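Gdp-l-fucose synthetase (Naegleria fowleri, PDB 6AQZ) binds NADP and probably catalyses the NADPH-dependent epimerisation and reduction that yield GDP-L-fucose. Local coordinates at residues G34-A39 / T191-P196; S240-R245 / Q317-E322; V81-A86 / T124-S129; D198-E203 / G210-C215. One frame throughout, in Å; residues are numbered along the deposited sequence.

Contact 1: G34-A39 / T191-P196; sequences GLFGKA and TNLFGP. With NAP (NADP nicotinamide-adenine-dinucleotide phosphate), chain G.
Leu35, in the first turn of helix 35-46, reaches across to the end of strand 184-194 while its backbone holds the cofactor. Its CB lies near the NADP phosphate oxygen O2A, and with CG anti to the backbone N (chi1 170°) the chain is carried out toward 191-196. There the two methyls part. CD2 rests 3.7 Å from CB of Leu193, with the nicotinamide amide nitrogen N7N equally near, whereas CD1 turns to the backbone beyond the strand, 3.1 Å from the carbonyl O of Pro196 and close to that of Gly195. Leu193 crosses obliquely to Phe36 and places CD1 over one face of its ring, 4.0 Å from the centroid, a CH-pi contact displaced toward the rim; NADP O4D approaches the edge of the same ring. Leu35 N donates almost straight to O2A (2.8 Å, 168°) and Phe36 N to O1N at 3.1 Å, one amide for each phosphate, in the manner of a Rossmann glycine-rich turn. Leu193 N donates to the carboxamide O7N at 3.2 Å. Amides of the helix start thus hold the diphosphate, and the strand amide of Leu193 would favour one rotation of the carboxamide.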
# COMPACT_ATOMS: atom_id res chain seq x y z
N GLY A 34 2.25 15.36 -20.16
CA GLY A 34 1.44 16.14 -19.25
C GLY A 34 2.13 17.41 -18.82
O GLY A 34 3.21 17.76 -19.29
N LEU A 35 1.54 18.06 -17.81
CA LEU A 35 2.07 19.33 -17.33
C LEU A 35 3.56 19.26 -16.96
O LEU A 35 4.40 19.94 -17.56
CB LEU A 35 1.23 19.79 -16.13
CG LEU A 35 1.79 20.98 -15.37
CD1 LEU A 35 1.76 22.22 -16.29
CD2 LEU A 35 1.03 21.25 -14.11
N PHE A 36 3.91 18.39 -16.00
CA PHE A 36 5.28 18.31 -15.51
C PHE A 36 6.22 17.86 -16.63
O PHE A 36 7.29 18.44 -16.83
CB PHE A 36 5.34 17.36 -14.30
CG PHE A 36 6.51 17.61 -13.32
CD1 PHE A 36 7.51 18.53 -13.60
CD2 PHE A 36 6.58 16.89 -12.14
CE1 PHE A 36 8.55 18.73 -12.72
CE2 PHE A 36 7.64 17.09 -11.23
CZ PHE A 36 8.63 18.01 -11.52
N GLY A 37 5.78 16.86 -17.40
CA GLY A 37 6.62 16.32 -18.46
C GLY A 37 7.00 17.35 -19.52
O GLY A 37 8.15 17.40 -19.96
N LYS A 38 6.01 18.15 -19.98
CA LYS A 38 6.28 19.16 -21.00
C LYS A 38 7.24 20.22 -20.47
O LYS A 38 8.02 20.78 -21.23
CB LYS A 38 4.97 19.82 -21.47
CG LYS A 38 4.02 18.85 -22.19
CD LYS A 38 4.59 18.31 -23.48
CE LYS A 38 4.32 19.27 -24.62
NZ LYS A 38 4.72 18.68 -25.92
N ALA A 39 7.17 20.52 -19.17
CA ALA A 39 8.12 21.46 -18.59
C ALA A 39 9.54 20.90 -18.65
O ALA A 39 10.47 21.61 -19.06
CB ALA A 39 7.71 21.78 -17.16
N THR A 191 4.81 20.34 -4.95
CA THR A 191 3.61 20.99 -4.43
C THR A 191 2.67 21.29 -5.60
O THR A 191 2.73 20.63 -6.64
CB THR A 191 4.02 22.25 -3.67
OG1 THR A 191 2.97 22.64 -2.78
CG2 THR A 191 4.39 23.42 -4.65
N ASN A 192 1.74 22.22 -5.42
CA ASN A 192 0.84 22.66 -6.49
C ASN A 192 1.59 23.20 -7.70
O ASN A 192 2.20 24.28 -7.64
CB ASN A 192 -0.12 23.72 -5.96
CG ASN A 192 -0.81 23.28 -4.69
OD1 ASN A 192 -1.70 22.44 -4.73
ND2 ASN A 192 -0.37 23.80 -3.55
N LEU A 193 1.55 22.47 -8.79
CA LEU A 193 2.19 22.89 -10.02
C LEU A 193 1.22 23.70 -10.90
O LEU A 193 0.01 23.51 -10.83
CB LEU A 193 2.71 21.68 -10.81
CG LEU A 193 3.74 20.78 -10.13
CD1 LEU A 193 4.29 19.74 -11.12
CD2 LEU A 193 4.83 21.57 -9.45
N PHE A 194 1.78 24.61 -11.70
CA PHE A 194 0.98 25.27 -12.73
C PHE A 194 1.86 25.59 -13.93
O PHE A 194 3.09 25.65 -13.83
CB PHE A 194 0.31 26.56 -12.21
CG PHE A 194 1.29 27.65 -11.87
CD1 PHE A 194 2.00 27.62 -10.66
CD2 PHE A 194 1.56 28.69 -12.78
CE1 PHE A 194 2.90 28.62 -10.35
CE2 PHE A 194 2.48 29.68 -12.49
CZ PHE A 194 3.15 29.66 -11.27
N GLY A 195 1.21 25.79 -15.06
CA GLY A 195 1.93 26.17 -16.24
C GLY A 195 1.33 25.67 -17.53
O GLY A 195 0.20 25.15 -17.57
N PRO A 196 2.08 25.81 -18.61
CA PRO A 196 1.57 25.41 -19.92
C PRO A 196 1.36 23.91 -19.99
O PRO A 196 1.98 23.13 -19.27
CB PRO A 196 2.66 25.89 -20.90
CG PRO A 196 3.82 26.22 -20.11
CD PRO A 196 3.35 26.54 -18.71
PA NAP G . -0.86 15.25 -16.15
O1A NAP G . -2.27 14.80 -15.90
O2A NAP G . -0.56 16.65 -16.63
O5B NAP G . -0.09 14.23 -17.19
C5B NAP G . -0.02 12.99 -16.58
C4B NAP G . 0.77 12.07 -17.54
O4B NAP G . 0.54 10.67 -17.22
C3B NAP G . 0.39 12.32 -19.05
O3B NAP G . 1.54 12.20 -19.85
C2B NAP G . -0.47 11.09 -19.36
O2B NAP G . -0.35 10.65 -20.62
C1B NAP G . 0.33 10.04 -18.48
N9A NAP G . -0.43 8.81 -18.28
C8A NAP G . -1.57 8.64 -17.51
N7A NAP G . -2.03 7.37 -17.52
C5A NAP G . -1.15 6.70 -18.35
C6A NAP G . -1.11 5.37 -18.75
N6A NAP G . -2.07 4.46 -18.30
N1A NAP G . -0.12 4.91 -19.56
C2A NAP G . 0.78 5.86 -19.94
N3A NAP G . 0.86 7.18 -19.65
C4A NAP G . -0.14 7.57 -18.82
O3 NAP G . -0.21 14.98 -14.64
PN NAP G . 0.93 16.01 -14.24
O1N NAP G . 2.04 16.09 -15.22
O2N NAP G . 0.42 17.22 -13.49
O5D NAP G . 1.73 15.20 -12.91
C5D NAP G . 2.55 14.18 -13.31
C4D NAP G . 3.19 13.70 -12.02
O4D NAP G . 3.34 14.84 -11.16
C3D NAP G . 2.16 12.72 -11.30
O3D NAP G . 2.85 11.64 -10.76
C2D NAP G . 1.53 13.61 -10.21
O2D NAP G . 1.23 12.95 -9.04
C1D NAP G . 2.72 14.57 -9.91
N1N NAP G . 2.23 15.80 -9.23
C2N NAP G . 1.53 16.80 -9.91
C3N NAP G . 1.06 17.91 -9.24
C7N NAP G . 0.30 18.96 -9.99
O7N NAP G . -0.23 19.94 -9.43
N7N NAP G . 0.16 18.84 -11.38
C4N NAP G . 1.27 18.10 -7.79
C5N NAP G . 2.01 16.98 -7.14
C6N NAP G . 2.45 15.93 -7.84
P2B NAP G . -1.54 11.35 -21.86
O1X NAP G . -1.04 12.76 -21.90
O2X NAP G . -1.20 10.46 -23.06
O3X NAP G . -2.83 11.10 -21.15

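Contact 2: S240-R245 / Q317-E322; sequences SHDAAR and QYTPFE
The first turn of helix 240-253 meets the approach to helix 321-335 through an Asp-Arg pair one helical turn apart. Asp242 has CG anti to its carbonyl carbon (chi1 -70°), which aims the carboxylate at the backbone of Thr319. Both of its oxygens use syn lone pairs toward this one residue: OD2 accepts from Thr319 N at 2.8 Å in a nearly straight bond (166°), and OD1 accepts from Thr319 OG1, also at 2.8 Å. The two bonds fix both the carboxylate and the hydroxyl. Thr319 comes just before Pro320, the N-cap of helix 321-335, so the grip falls on the chain as it enters that helix, next to the Rossmann-type sheet whose strand 234-239 leads into helix 240-253. Arg245, bent at chi3, brings NH2 to the same OD1 at 2.7 Å, but from above the carboxylate plane, forming a salt bridge within the helix. Its guanidinium edge also faces Gln317 O: NH2 donates at 2.7 Å, in the plane of both groups, and NH1 adds a weak bond. OD1 therefore takes two donors, likely to favour the ionised carboxylate. Tyr318 turns its ring edge to OD2, while its hydroxyl makes a weak bond to Cys263 O.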
# COMPACT_ATOMS: atom_id res chain seq x y z
N SER A 240 5.79 25.12 -13.21
CA SER A 240 6.27 23.85 -13.74
C SER A 240 7.67 23.95 -14.33
O SER A 240 8.45 23.00 -14.22
CB SER A 240 5.27 23.32 -14.77
OG SER A 240 5.21 24.19 -15.89
N HIS A 241 8.03 25.08 -14.97
CA HIS A 241 9.40 25.17 -15.47
C HIS A 241 10.42 25.18 -14.33
O HIS A 241 11.50 24.57 -14.43
CB HIS A 241 9.57 26.41 -16.35
CG HIS A 241 8.78 26.35 -17.62
ND1 HIS A 241 8.78 27.37 -18.54
CD2 HIS A 241 7.97 25.39 -18.12
CE1 HIS A 241 8.01 27.04 -19.56
NE2 HIS A 241 7.49 25.85 -19.32
N ASP A 242 10.10 25.85 -13.22
CA ASP A 242 10.96 25.78 -12.05
C ASP A 242 11.02 24.36 -11.49
O ASP A 242 12.11 23.85 -11.17
CB ASP A 242 10.46 26.75 -10.98
CG ASP A 242 10.68 28.18 -11.34
OD1 ASP A 242 11.37 28.47 -12.35
OD2 ASP A 242 10.17 29.03 -10.58
N ALA A 243 9.87 23.69 -11.38
CA ALA A 243 9.86 22.31 -10.90
C ALA A 243 10.71 21.42 -11.78
O ALA A 243 11.41 20.52 -11.29
CB ALA A 243 8.43 21.77 -10.84
N ALA A 244 10.67 21.66 -13.10
CA ALA A 244 11.48 20.88 -14.04
C ALA A 244 12.98 21.08 -13.81
O ALA A 244 13.76 20.13 -13.98
CB ALA A 244 11.10 21.26 -15.49
N ARG A 245 13.41 22.31 -13.49
CA ARG A 245 14.82 22.55 -13.18
C ARG A 245 15.22 21.88 -11.86
O ARG A 245 16.30 21.29 -11.75
CB ARG A 245 15.10 24.05 -13.15
CG ARG A 245 15.05 24.73 -14.52
CD ARG A 245 15.59 26.15 -14.47
NE ARG A 245 14.69 27.03 -13.74
CZ ARG A 245 15.02 27.76 -12.68
NH1 ARG A 245 16.25 27.73 -12.18
NH2 ARG A 245 14.09 28.53 -12.12
N GLN A 317 17.44 29.68 -8.14
CA GLN A 317 16.67 30.89 -8.45
C GLN A 317 15.30 30.49 -8.98
O GLN A 317 15.20 29.69 -9.92
CB GLN A 317 17.40 31.75 -9.48
CG GLN A 317 18.75 32.27 -9.03
CD GLN A 317 18.65 33.42 -8.04
OE1 GLN A 317 17.89 33.37 -7.08
NE2 GLN A 317 19.44 34.47 -8.28
N TYR A 318 14.25 30.98 -8.32
CA TYR A 318 12.87 30.78 -8.75
C TYR A 318 12.45 31.85 -9.78
O TYR A 318 13.02 32.94 -9.86
CB TYR A 318 11.91 30.81 -7.56
CG TYR A 318 12.03 29.67 -6.56
CD1 TYR A 318 11.57 28.39 -6.86
CD2 TYR A 318 12.56 29.88 -5.29
CE1 TYR A 318 11.66 27.35 -5.94
CE2 TYR A 318 12.65 28.84 -4.36
CZ TYR A 318 12.20 27.58 -4.69
OH TYR A 318 12.30 26.54 -3.77
N THR A 319 11.42 31.51 -10.56
CA THR A 319 10.72 32.50 -11.38
C THR A 319 9.73 33.26 -10.51
O THR A 319 8.95 32.63 -9.79
CB THR A 319 9.95 31.84 -12.54
OG1 THR A 319 10.83 31.05 -13.35
CG2 THR A 319 9.26 32.91 -13.41
N PRO A 320 9.74 34.60 -10.51
CA PRO A 320 8.72 35.34 -9.76
C PRO A 320 7.31 34.92 -10.18
O PRO A 320 7.06 34.61 -11.34
CB PRO A 320 9.00 36.80 -10.13
CG PRO A 320 10.44 36.82 -10.48
CD PRO A 320 10.74 35.49 -11.13
N PHE A 321 6.41 34.89 -9.19
CA PHE A 321 5.05 34.38 -9.41
C PHE A 321 4.35 35.16 -10.53
O PHE A 321 3.76 34.56 -11.45
CB PHE A 321 4.27 34.45 -8.08
CG PHE A 321 2.86 33.91 -8.18
CD1 PHE A 321 2.62 32.57 -8.43
CD2 PHE A 321 1.78 34.76 -8.03
CE1 PHE A 321 1.32 32.09 -8.55
CE2 PHE A 321 0.48 34.28 -8.14
CZ PHE A 321 0.24 32.95 -8.40
N GLU A 322 4.43 36.48 -10.50
CA GLU A 322 3.76 37.29 -11.52
C GLU A 322 4.27 36.96 -12.92
O GLU A 322 3.47 36.74 -13.84
CB GLU A 322 3.94 38.78 -11.22
CG GLU A 322 3.33 39.28 -9.89
CD GLU A 322 4.05 38.74 -8.63
OE1 GLU A 322 5.19 38.24 -8.75
OE2 GLU A 322 3.45 38.82 -7.53

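Contact 3: V81-A86 / T124-S129; sequences VIHLAA and TISCLS. With NAP (NADP nicotinamide-adenine-dinucleotide phosphate), chain G.
Residues 81-83 and 124-127 run parallel, their axes 4.7 Å apart, in strands 80-83 and 123-127 of a beta-alpha-beta crossover through helix 98-118. The tight part is their regular pairing. Ile125 sits between two residues of the other strand: its N donates to Val81 O at 3.0 Å and its O accepts from His83 N at 2.7 Å, both bonds lying in the carbonyl planes. Val81 and Thr124 stand side by side on one face of the sheet, Thr124 OG1 lying 3.7 Å from Val81 CB; Ile82 and Ile125 occupy the other face, against Leu247. With CG anti to the backbone N, the His83 ring turns its CD2 edge to Ser126 OG at 3.3 Å, while its two nitrogens bond to Thr30 and Asn109. Beyond this point the chains spread, CA of Leu84 lying 5.8 Å from CA of Cys127, and their side chains touch more loosely, CD2 to CB at 4.2 Å. NADP occupies the widened end: its ribose hydroxyl O3D makes a weak bond to Leu84 O, Cys127 SG lies 3.4 Å from C1D, and Ser129 CB approaches the nicotinamide ring. Where the chains diverge, carbonyl and side-chain atoms turn to the cofactor, placing its nicotinamide ribose at the C-terminal edge of a Rossmann sheet.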
# COMPACT_ATOMS: atom_id res chain seq x y z
N VAL A 81 15.62 7.14 -15.96
CA VAL A 81 14.17 7.16 -16.08
C VAL A 81 13.63 8.25 -15.17
O VAL A 81 13.99 8.31 -13.98
CB VAL A 81 13.56 5.78 -15.75
CG1 VAL A 81 12.04 5.86 -15.58
CG2 VAL A 81 13.89 4.81 -16.85
N ILE A 82 12.80 9.12 -15.73
CA ILE A 82 12.01 10.06 -14.94
C ILE A 82 10.57 9.57 -15.03
O ILE A 82 9.97 9.61 -16.11
CB ILE A 82 12.13 11.50 -15.43
CG1 ILE A 82 13.59 11.96 -15.41
CG2 ILE A 82 11.28 12.43 -14.55
CD1 ILE A 82 13.76 13.39 -15.85
N HIS A 83 10.01 9.11 -13.91
CA HIS A 83 8.70 8.45 -13.88
C HIS A 83 7.67 9.47 -13.40
O HIS A 83 7.52 9.69 -12.20
CB HIS A 83 8.77 7.22 -12.97
CG HIS A 83 7.44 6.60 -12.69
ND1 HIS A 83 6.45 6.47 -13.66
CD2 HIS A 83 6.94 6.02 -11.57
CE1 HIS A 83 5.40 5.87 -13.13
NE2 HIS A 83 5.68 5.58 -11.87
N LEU A 84 6.98 10.12 -14.35
CA LEU A 84 5.94 11.08 -14.03
C LEU A 84 4.53 10.56 -14.29
O LEU A 84 3.57 11.15 -13.80
CB LEU A 84 6.15 12.38 -14.83
CG LEU A 84 7.54 13.06 -14.75
CD1 LEU A 84 7.59 14.28 -15.67
CD2 LEU A 84 7.97 13.46 -13.36
N ALA A 85 4.38 9.48 -15.04
CA ALA A 85 3.05 9.01 -15.36
C ALA A 85 2.31 8.61 -14.09
O ALA A 85 2.89 8.03 -13.17
CB ALA A 85 3.12 7.82 -16.32
N ALA A 86 1.02 8.96 -14.05
CA ALA A 86 0.13 8.58 -12.97
C ALA A 86 -1.30 8.65 -13.49
O ALA A 86 -1.59 9.39 -14.44
CB ALA A 86 0.28 9.49 -11.76
N THR A 124 16.47 6.30 -11.22
CA THR A 124 15.05 6.47 -11.52
C THR A 124 14.48 7.46 -10.53
O THR A 124 14.70 7.33 -9.32
CB THR A 124 14.32 5.11 -11.47
OG1 THR A 124 14.78 4.30 -12.54
CG2 THR A 124 12.78 5.27 -11.55
N ILE A 125 13.79 8.48 -11.03
CA ILE A 125 13.17 9.47 -10.17
C ILE A 125 11.68 9.41 -10.42
O ILE A 125 11.23 9.67 -11.54
CB ILE A 125 13.70 10.89 -10.42
CG1 ILE A 125 15.19 10.90 -10.24
CG2 ILE A 125 13.11 11.84 -9.41
CD1 ILE A 125 15.75 12.27 -10.34
N SER A 126 10.93 9.09 -9.38
CA SER A 126 9.49 9.01 -9.45
C SER A 126 8.91 10.22 -8.74
O SER A 126 9.62 10.97 -8.08
CB SER A 126 9.00 7.70 -8.83
OG SER A 126 9.48 6.60 -9.58
N CYS A 127 7.60 10.37 -8.83
CA CYS A 127 6.96 11.60 -8.39
C CYS A 127 5.86 11.28 -7.39
O CYS A 127 4.97 10.48 -7.69
CB CYS A 127 6.43 12.36 -9.61
SG CYS A 127 6.04 14.01 -9.27
N LEU A 128 5.93 11.87 -6.20
CA LEU A 128 4.88 11.81 -5.19
C LEU A 128 4.09 13.13 -5.21
O LEU A 128 4.10 13.85 -6.21
CB LEU A 128 5.45 11.54 -3.79
CG LEU A 128 6.49 10.43 -3.65
CD1 LEU A 128 6.88 10.20 -2.18
CD2 LEU A 128 6.07 9.17 -4.32
N SER A 129 3.43 13.46 -4.11
CA SER A 129 2.61 14.66 -4.04
C SER A 129 2.39 15.02 -2.58
O SER A 129 2.37 14.13 -1.71
CB SER A 129 1.27 14.45 -4.76
OG SER A 129 0.19 14.54 -3.87
PA NAP G . -0.86 15.25 -16.15
O1A NAP G . -2.27 14.80 -15.90
O2A NAP G . -0.56 16.65 -16.63
O5B NAP G . -0.09 14.23 -17.19
C5B NAP G . -0.02 12.99 -16.58
C4B NAP G . 0.77 12.07 -17.54
O4B NAP G . 0.54 10.67 -17.22
C3B NAP G . 0.39 12.32 -19.05
O3B NAP G . 1.54 12.20 -19.85
C2B NAP G . -0.47 11.09 -19.36
O2B NAP G . -0.35 10.65 -20.62
C1B NAP G . 0.33 10.04 -18.48
N9A NAP G . -0.43 8.81 -18.28
C8A NAP G . -1.57 8.64 -17.51
N7A NAP G . -2.03 7.37 -17.52
C5A NAP G . -1.15 6.70 -18.35
C6A NAP G . -1.11 5.37 -18.75
N6A NAP G . -2.07 4.46 -18.30
N1A NAP G . -0.12 4.91 -19.56
C2A NAP G . 0.78 5.86 -19.94
N3A NAP G . 0.86 7.18 -19.65
C4A NAP G . -0.14 7.57 -18.82
O3 NAP G . -0.21 14.98 -14.64
PN NAP G . 0.93 16.01 -14.24
O1N NAP G . 2.04 16.09 -15.22
O2N NAP G . 0.42 17.22 -13.49
O5D NAP G . 1.73 15.20 -12.91
C5D NAP G . 2.55 14.18 -13.31
C4D NAP G . 3.19 13.70 -12.02
O4D NAP G . 3.34 14.84 -11.16
C3D NAP G . 2.16 12.72 -11.30
O3D NAP G . 2.85 11.64 -10.76
C2D NAP G . 1.53 13.61 -10.21
O2D NAP G . 1.23 12.95 -9.04
C1D NAP G . 2.72 14.57 -9.91
N1N NAP G . 2.23 15.80 -9.23
C2N NAP G . 1.53 16.80 -9.91
C3N NAP G . 1.06 17.91 -9.24
C7N NAP G . 0.30 18.96 -9.99
O7N NAP G . -0.23 19.94 -9.43
N7N NAP G . 0.16 18.84 -11.38
C4N NAP G . 1.27 18.10 -7.79
C5N NAP G . 2.01 16.98 -7.14
C6N NAP G . 2.45 15.93 -7.84
P2B NAP G . -1.54 11.35 -21.86
O1X NAP G . -1.04 12.76 -21.90
O2X NAP G . -1.20 10.46 -23.06
O3X NAP G . -2.83 11.10 -21.15

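Contact 4: D198-E203 / G210-C215; sequences DNFNVE and GLMHKC
Phe200 and His213 set the geometry between the loop that follows strand 184-194 and helix 207-221. The His213 imidazole leaves the helix with CG anti to the backbone N (chi1 -164°) and presents an edge to the loop. Its ND1 donates to Phe200 O at 2.7 Å; the bond is bent (135°), and although the oxygen lies near the ring plane, the nitrogen stands above the plane of the carbonyl. The other ring nitrogen, NE2, bonds to Tyr336 OH, so the ring is held on two sides and its rotation is fixed. Phe200 has CG anti to its carbonyl carbon. Its ring meets the extended chain of Met212 obliquely and turns its edge to the sulfur, SD being 4.1 Å from CE1, a Met-aromatic contact; the ring also stacks on Phe332. Val202 packs from the more exposed side, its CG1 reaching CB of His213 at 4.0 Å and CD of Lys214 at 3.9 Å. There the bent lysine chain crosses the valine at about a right angle before NZ bonds to Val226 O. The backbones come closest at Gly210, whose CA is 4.4 Å from that of Val202. Along the loop itself, Asn199 OD1 accepts from Asn201 N at 3.2 Å, from above the amide plane. This closes an Asx turn, which shapes the connection between strand 184-194 and helix 207-221.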
# COMPACT_ATOMS: atom_id res chain seq x y z
N ASP A 198 -1.15 22.30 -18.99
CA ASP A 198 -1.94 21.87 -17.85
C ASP A 198 -3.31 21.38 -18.31
O ASP A 198 -3.62 21.36 -19.51
CB ASP A 198 -2.10 23.02 -16.87
CG ASP A 198 -2.25 22.56 -15.43
OD1 ASP A 198 -2.65 21.40 -15.21
OD2 ASP A 198 -1.99 23.39 -14.53
N ASN A 199 -4.11 20.92 -17.36
CA ASN A 199 -5.51 20.55 -17.61
C ASN A 199 -6.38 21.72 -17.15
O ASN A 199 -6.52 21.95 -15.94
CB ASN A 199 -5.88 19.26 -16.89
CG ASN A 199 -7.30 18.85 -17.17
OD1 ASN A 199 -8.03 19.53 -17.90
ND2 ASN A 199 -7.70 17.72 -16.62
N PHE A 200 -6.97 22.44 -18.10
CA PHE A 200 -7.70 23.66 -17.78
C PHE A 200 -9.20 23.47 -17.68
O PHE A 200 -9.94 24.46 -17.69
CB PHE A 200 -7.38 24.73 -18.81
CG PHE A 200 -5.95 25.14 -18.81
CD1 PHE A 200 -5.51 26.16 -18.01
CD2 PHE A 200 -5.05 24.49 -19.64
CE1 PHE A 200 -4.18 26.54 -18.03
CE2 PHE A 200 -3.72 24.87 -19.67
CZ PHE A 200 -3.29 25.89 -18.87
N ASN A 201 -9.68 22.23 -17.59
CA ASN A 201 -11.09 21.99 -17.36
C ASN A 201 -11.49 22.53 -16.00
O ASN A 201 -10.91 22.14 -14.98
CB ASN A 201 -11.36 20.48 -17.43
CG ASN A 201 -12.83 20.12 -17.26
OD1 ASN A 201 -13.31 19.95 -16.14
ND2 ASN A 201 -13.54 19.97 -18.38
N VAL A 202 -12.49 23.42 -15.96
CA VAL A 202 -12.88 24.01 -14.68
C VAL A 202 -13.41 22.94 -13.72
O VAL A 202 -13.25 23.06 -12.50
CB VAL A 202 -13.91 25.14 -14.87
CG1 VAL A 202 -13.38 26.22 -15.82
CG2 VAL A 202 -15.22 24.56 -15.35
N GLU A 203 -14.03 21.88 -14.24
CA GLU A 203 -14.65 20.89 -13.35
C GLU A 203 -13.60 19.93 -12.79
O GLU A 203 -13.57 19.69 -11.59
CB GLU A 203 -15.76 20.13 -14.08
N GLY A 210 -7.87 26.11 -13.55
CA GLY A 210 -9.29 26.36 -13.67
C GLY A 210 -9.63 27.83 -13.56
O GLY A 210 -10.46 28.36 -14.31
N LEU A 211 -8.94 28.54 -12.66
CA LEU A 211 -9.18 29.97 -12.56
C LEU A 211 -8.79 30.67 -13.86
O LEU A 211 -9.46 31.62 -14.28
CB LEU A 211 -8.41 30.55 -11.39
CG LEU A 211 -9.06 30.23 -10.04
CD1 LEU A 211 -8.24 30.83 -8.92
CD2 LEU A 211 -10.50 30.69 -9.99
N MET A 212 -7.73 30.20 -14.52
CA MET A 212 -7.33 30.78 -15.80
C MET A 212 -8.40 30.58 -16.86
O MET A 212 -8.74 31.52 -17.59
CB MET A 212 -6.01 30.20 -16.28
CG MET A 212 -4.82 30.78 -15.57
SD MET A 212 -3.27 30.14 -16.20
CE MET A 212 -2.14 30.96 -15.08
N HIS A 213 -8.95 29.37 -16.95
CA HIS A 213 -9.97 29.11 -17.95
C HIS A 213 -11.24 29.88 -17.62
O HIS A 213 -11.93 30.38 -18.53
CB HIS A 213 -10.27 27.61 -18.01
CG HIS A 213 -11.01 27.19 -19.24
ND1 HIS A 213 -11.48 25.91 -19.43
CD2 HIS A 213 -11.38 27.89 -20.34
CE1 HIS A 213 -12.09 25.83 -20.59
NE2 HIS A 213 -12.05 27.02 -21.16
N LYS A 214 -11.56 29.99 -16.33
CA LYS A 214 -12.71 30.77 -15.89
C LYS A 214 -12.56 32.24 -16.27
O LYS A 214 -13.51 32.86 -16.76
CB LYS A 214 -12.87 30.62 -14.38
CG LYS A 214 -14.13 29.92 -13.94
CD LYS A 214 -13.84 28.84 -12.94
CE LYS A 214 -14.48 29.16 -11.59
NZ LYS A 214 -15.80 29.82 -11.80
N CYS A 215 -11.37 32.79 -16.06
CA CYS A 215 -11.13 34.19 -16.40
C CYS A 215 -11.24 34.40 -17.90
O CYS A 215 -11.77 35.42 -18.37
CB CYS A 215 -9.77 34.64 -15.86
SG CYS A 215 -9.48 36.44 -15.95

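Contacts 1 and 3 are buried, both reach the central sheet, whose strands 123-127 and 184-194 are neighbours, and both touch NADP. They meet where Phe36 and Gly37 pack on Leu84 and Phe36 on Cys127. Their chemistry nevertheless differs: side chains join helix to strand in contact 1, main-chain bonds join strand to strand in contact 3. Contact 2, at the surface, relies on charged and polar groups and is linked to contact 1 through strand end and helix start, Phe194 O lying 2.8 Å from Ser240 N. Contact 4, partly buried, mixes one imidazole bond with apolar packing. Asp198 packs on Leu35 of contact 1; the centres of contacts 4 and 3 are about 24 Å apart.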